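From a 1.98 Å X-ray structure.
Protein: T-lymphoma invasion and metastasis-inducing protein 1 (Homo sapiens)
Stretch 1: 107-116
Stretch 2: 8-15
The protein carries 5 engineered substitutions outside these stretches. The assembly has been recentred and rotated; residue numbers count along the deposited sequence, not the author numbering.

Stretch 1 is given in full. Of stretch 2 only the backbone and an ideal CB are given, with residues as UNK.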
# COMPACT_ATOMS: atom_id res chain seq x y z
N THR A 107 6.20 19.63 -4.79
CA THR A 107 4.92 19.85 -5.46
C THR A 107 4.64 18.71 -6.44
O THR A 107 3.54 18.16 -6.45
CB THR A 107 4.91 21.20 -6.21
OG1 THR A 107 4.87 22.27 -5.25
CG2 THR A 107 3.69 21.32 -7.12
N GLU A 108 5.64 18.33 -7.22
CA GLU A 108 5.46 17.28 -8.20
C GLU A 108 5.27 15.93 -7.53
O GLU A 108 4.51 15.09 -8.02
CB GLU A 108 6.66 17.23 -9.15
CG GLU A 108 6.42 16.39 -10.38
CD GLU A 108 5.34 16.96 -11.30
OE1 GLU A 108 4.81 18.07 -11.04
OE2 GLU A 108 5.02 16.29 -12.30
N LEU A 109 5.94 15.73 -6.41
CA LEU A 109 5.78 14.50 -5.65
C LEU A 109 4.33 14.37 -5.21
O LEU A 109 3.72 13.32 -5.37
CB LEU A 109 6.72 14.49 -4.44
CG LEU A 109 6.64 13.28 -3.49
CD1 LEU A 109 7.99 13.06 -2.84
CD2 LEU A 109 5.58 13.49 -2.42
N GLU A 110 3.78 15.45 -4.67
CA GLU A 110 2.41 15.45 -4.19
C GLU A 110 1.44 15.22 -5.35
O GLU A 110 0.40 14.61 -5.18
CB GLU A 110 2.07 16.77 -3.49
CG GLU A 110 2.63 16.91 -2.09
CD GLU A 110 2.60 18.34 -1.58
OE1 GLU A 110 2.12 19.23 -2.32
OE2 GLU A 110 3.04 18.59 -0.44
N ASN A 111 1.79 15.72 -6.53
CA ASN A 111 0.93 15.54 -7.69
C ASN A 111 0.89 14.08 -8.14
O ASN A 111 -0.15 13.60 -8.58
CB ASN A 111 1.39 16.43 -8.84
CG ASN A 111 0.99 17.88 -8.64
OD1 ASN A 111 0.05 18.18 -7.89
ND2 ASN A 111 1.70 18.79 -9.31
N TRP A 112 2.02 13.39 -8.03
CA TRP A 112 2.08 11.97 -8.39
C TRP A 112 1.26 11.16 -7.38
O TRP A 112 0.53 10.25 -7.76
CB TRP A 112 3.53 11.49 -8.44
CG TRP A 112 4.16 11.62 -9.79
CD1 TRP A 112 5.13 12.53 -10.17
CD2 TRP A 112 3.86 10.84 -10.95
NE1 TRP A 112 5.44 12.35 -11.51
CE2 TRP A 112 4.68 11.32 -12.00
CE3 TRP A 112 2.98 9.79 -11.21
CZ2 TRP A 112 4.64 10.77 -13.28
CZ3 TRP A 112 2.95 9.25 -12.48
CH2 TRP A 112 3.78 9.73 -13.50
N ILE A 113 1.37 11.50 -6.10
CA ILE A 113 0.63 10.78 -5.07
C ILE A 113 -0.86 10.97 -5.31
O ILE A 113 -1.64 10.03 -5.24
CB ILE A 113 1.02 11.24 -3.65
CG1 ILE A 113 2.44 10.76 -3.33
CG2 ILE A 113 0.04 10.69 -2.62
CD1 ILE A 113 2.96 11.16 -1.98
N THR A 114 -1.24 12.20 -5.65
CA THR A 114 -2.64 12.53 -5.87
C THR A 114 -3.18 11.79 -7.07
O THR A 114 -4.28 11.24 -7.01
CB THR A 114 -2.80 14.04 -6.06
OG1 THR A 114 -2.56 14.70 -4.82
CG2 THR A 114 -4.21 14.40 -6.53
N ALA A 115 -2.41 11.72 -8.15
CA ALA A 115 -2.87 11.11 -9.39
C ALA A 115 -3.04 9.60 -9.23
O ALA A 115 -4.01 9.02 -9.70
CB ALA A 115 -1.91 11.41 -10.53
N ILE A 116 -2.09 8.96 -8.55
CA ILE A 116 -2.14 7.50 -8.42
C ILE A 116 -3.28 7.09 -7.49
O ILE A 116 -4.00 6.15 -7.79
CB ILE A 116 -0.82 6.93 -7.93
CG1 ILE A 116 0.27 7.15 -8.98
CG2 ILE A 116 -0.95 5.43 -7.66
CD1 ILE A 116 1.68 6.97 -8.47
N UNK A 8 -4.28 9.54 -20.67
CA UNK A 8 -3.22 9.70 -19.67
C UNK A 8 -3.67 10.64 -18.55
O UNK A 8 -4.00 11.79 -18.80
CB UNK A 8 -1.94 10.23 -20.32
N UNK A 9 -3.65 10.15 -17.32
CA UNK A 9 -4.02 10.95 -16.16
C UNK A 9 -2.83 11.80 -15.71
O UNK A 9 -2.99 12.95 -15.30
CB UNK A 9 -4.50 10.05 -15.02
N UNK A 10 -1.65 11.21 -15.78
CA UNK A 10 -0.42 11.85 -15.32
C UNK A 10 0.77 11.16 -15.97
O UNK A 10 0.81 9.94 -16.03
CB UNK A 10 -0.31 11.80 -13.79
N UNK A 11 1.75 11.93 -16.44
CA UNK A 11 2.95 11.35 -17.03
C UNK A 11 4.15 12.26 -16.77
O UNK A 11 4.02 13.48 -16.77
CB UNK A 11 2.76 11.13 -18.53
N UNK A 12 5.33 11.67 -16.56
CA UNK A 12 6.53 12.45 -16.34
C UNK A 12 7.78 11.60 -16.26
O UNK A 12 7.71 10.39 -16.14
CB UNK A 12 6.39 13.27 -15.06
N UNK A 13 8.93 12.25 -16.33
CA UNK A 13 10.21 11.58 -16.22
C UNK A 13 10.53 11.33 -14.75
O UNK A 13 10.53 12.25 -13.95
CB UNK A 13 11.31 12.40 -16.89
N UNK A 14 10.80 10.07 -14.42
CA UNK A 14 11.10 9.66 -13.05
C UNK A 14 12.30 8.74 -13.02
O UNK A 14 12.50 7.95 -13.94
CB UNK A 14 9.89 8.97 -12.41
N UNK A 15 13.10 8.85 -11.96
CA UNK A 15 14.08 7.82 -11.63
C UNK A 15 13.32 6.73 -10.87
O UNK A 15 12.44 7.04 -10.08
CB UNK A 15 15.24 8.38 -10.81

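Stretch 1 is a single helix that turns Glu108, Asn111, Trp112 and Ala115 to the neighbouring strand, which runs at 141° to it. Position 8 lies beyond this surface: its ideal CB has nothing of the helix within 5.5 Å, so the contact sets no requirement. The deposited residue is Val8, which makes no contact here.

At position 9 CA-to-CB points toward the helix, but the nearest side chain, the CB of Ala115, is 5.4 Å from the ideal CB. A short side chain would fall short; a long one, flexible and perhaps polar, could reach the helix backbone. The residue is Arg9. Its extended start (chi1 and chi2 both t) brings CD to 3.3 Å from Ala115 O, a contact made by the aliphatic part of the chain.

Position 10 is the centre of the contact. Its CB points toward the helix, 3.7 Å from Ala115 CB and 4.3 Å from Trp112 CZ3, and the small alanine lets the backbones come close, with CA atoms of 10 and 115 6.5 Å apart. Beyond the indole face lies the carboxylate of Glu108. A long chain with an apolar stem would suit, and a positive end, as in lysine or arginine, would use the charge as well. Lys10 does both. Its CG sits 3.6 Å from the centroid of the Trp112 six-membered ring, almost on the ring normal, a CH-pi contact; a p rotamer at chi2 then bends the chain, and NZ donates a hydrogen bond to Glu108 OE2 at 2.9 Å, within a salt bridge. The charge itself is at best weakly attracted to the ring.

Position 11 points away, as strand alternation requires, so many side chains would fit; Ala11 meets the indole mainly through its backbone, with C 3.8 Å from Trp112 CZ2.

Position 12 brings its backbone to the indole edge. An ideal CB would lie 3.5 Å from Trp112 CZ2, and there is room for it, so a small residue such as alanine or serine is plausible and the phi/psi of -174/167 does not by itself single out glycine. Gly12 is found, its N 3.5 Å from Trp112 CZ2.

Position 13 again points away and is unconstrained by the helix; it is Ala13.

Position 14 points toward the helix, yet its ideal CB is out of contact, leaving space before the indole. A branched or long apolar chain, leucine or methionine, could fill it. Leu14 (m, t) places CD1 over the ring face opposite Lys10, 4.0 Å from the six-membered centroid, sandwiching Trp112.

Position 15 is out of reach, and Ala15 makes no contact.

Stretch 2 8-15: VRKAGALA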
# COMPACT_ATOMS: atom_id res chain seq x y z
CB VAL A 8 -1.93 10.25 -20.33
CG1 VAL A 8 -0.87 10.59 -19.30
CG2 VAL A 8 -1.37 9.23 -21.32
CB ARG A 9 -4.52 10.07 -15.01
CG ARG A 9 -4.97 10.85 -13.78
CD ARG A 9 -5.35 9.91 -12.63
NE ARG A 9 -6.57 9.14 -12.89
CZ ARG A 9 -7.79 9.48 -12.48
NH1 ARG A 9 -7.99 10.59 -11.79
NH2 ARG A 9 -8.83 8.71 -12.78
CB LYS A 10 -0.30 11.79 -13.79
CG LYS A 10 0.98 12.36 -13.21
CD LYS A 10 1.01 13.87 -13.33
CE LYS A 10 2.18 14.49 -12.58
NZ LYS A 10 2.25 15.93 -12.88
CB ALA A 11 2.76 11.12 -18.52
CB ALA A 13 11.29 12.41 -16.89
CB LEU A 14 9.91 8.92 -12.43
CG LEU A 14 8.60 9.70 -12.28
CD1 LEU A 14 7.46 8.77 -11.88
CD2 LEU A 14 8.78 10.82 -11.26
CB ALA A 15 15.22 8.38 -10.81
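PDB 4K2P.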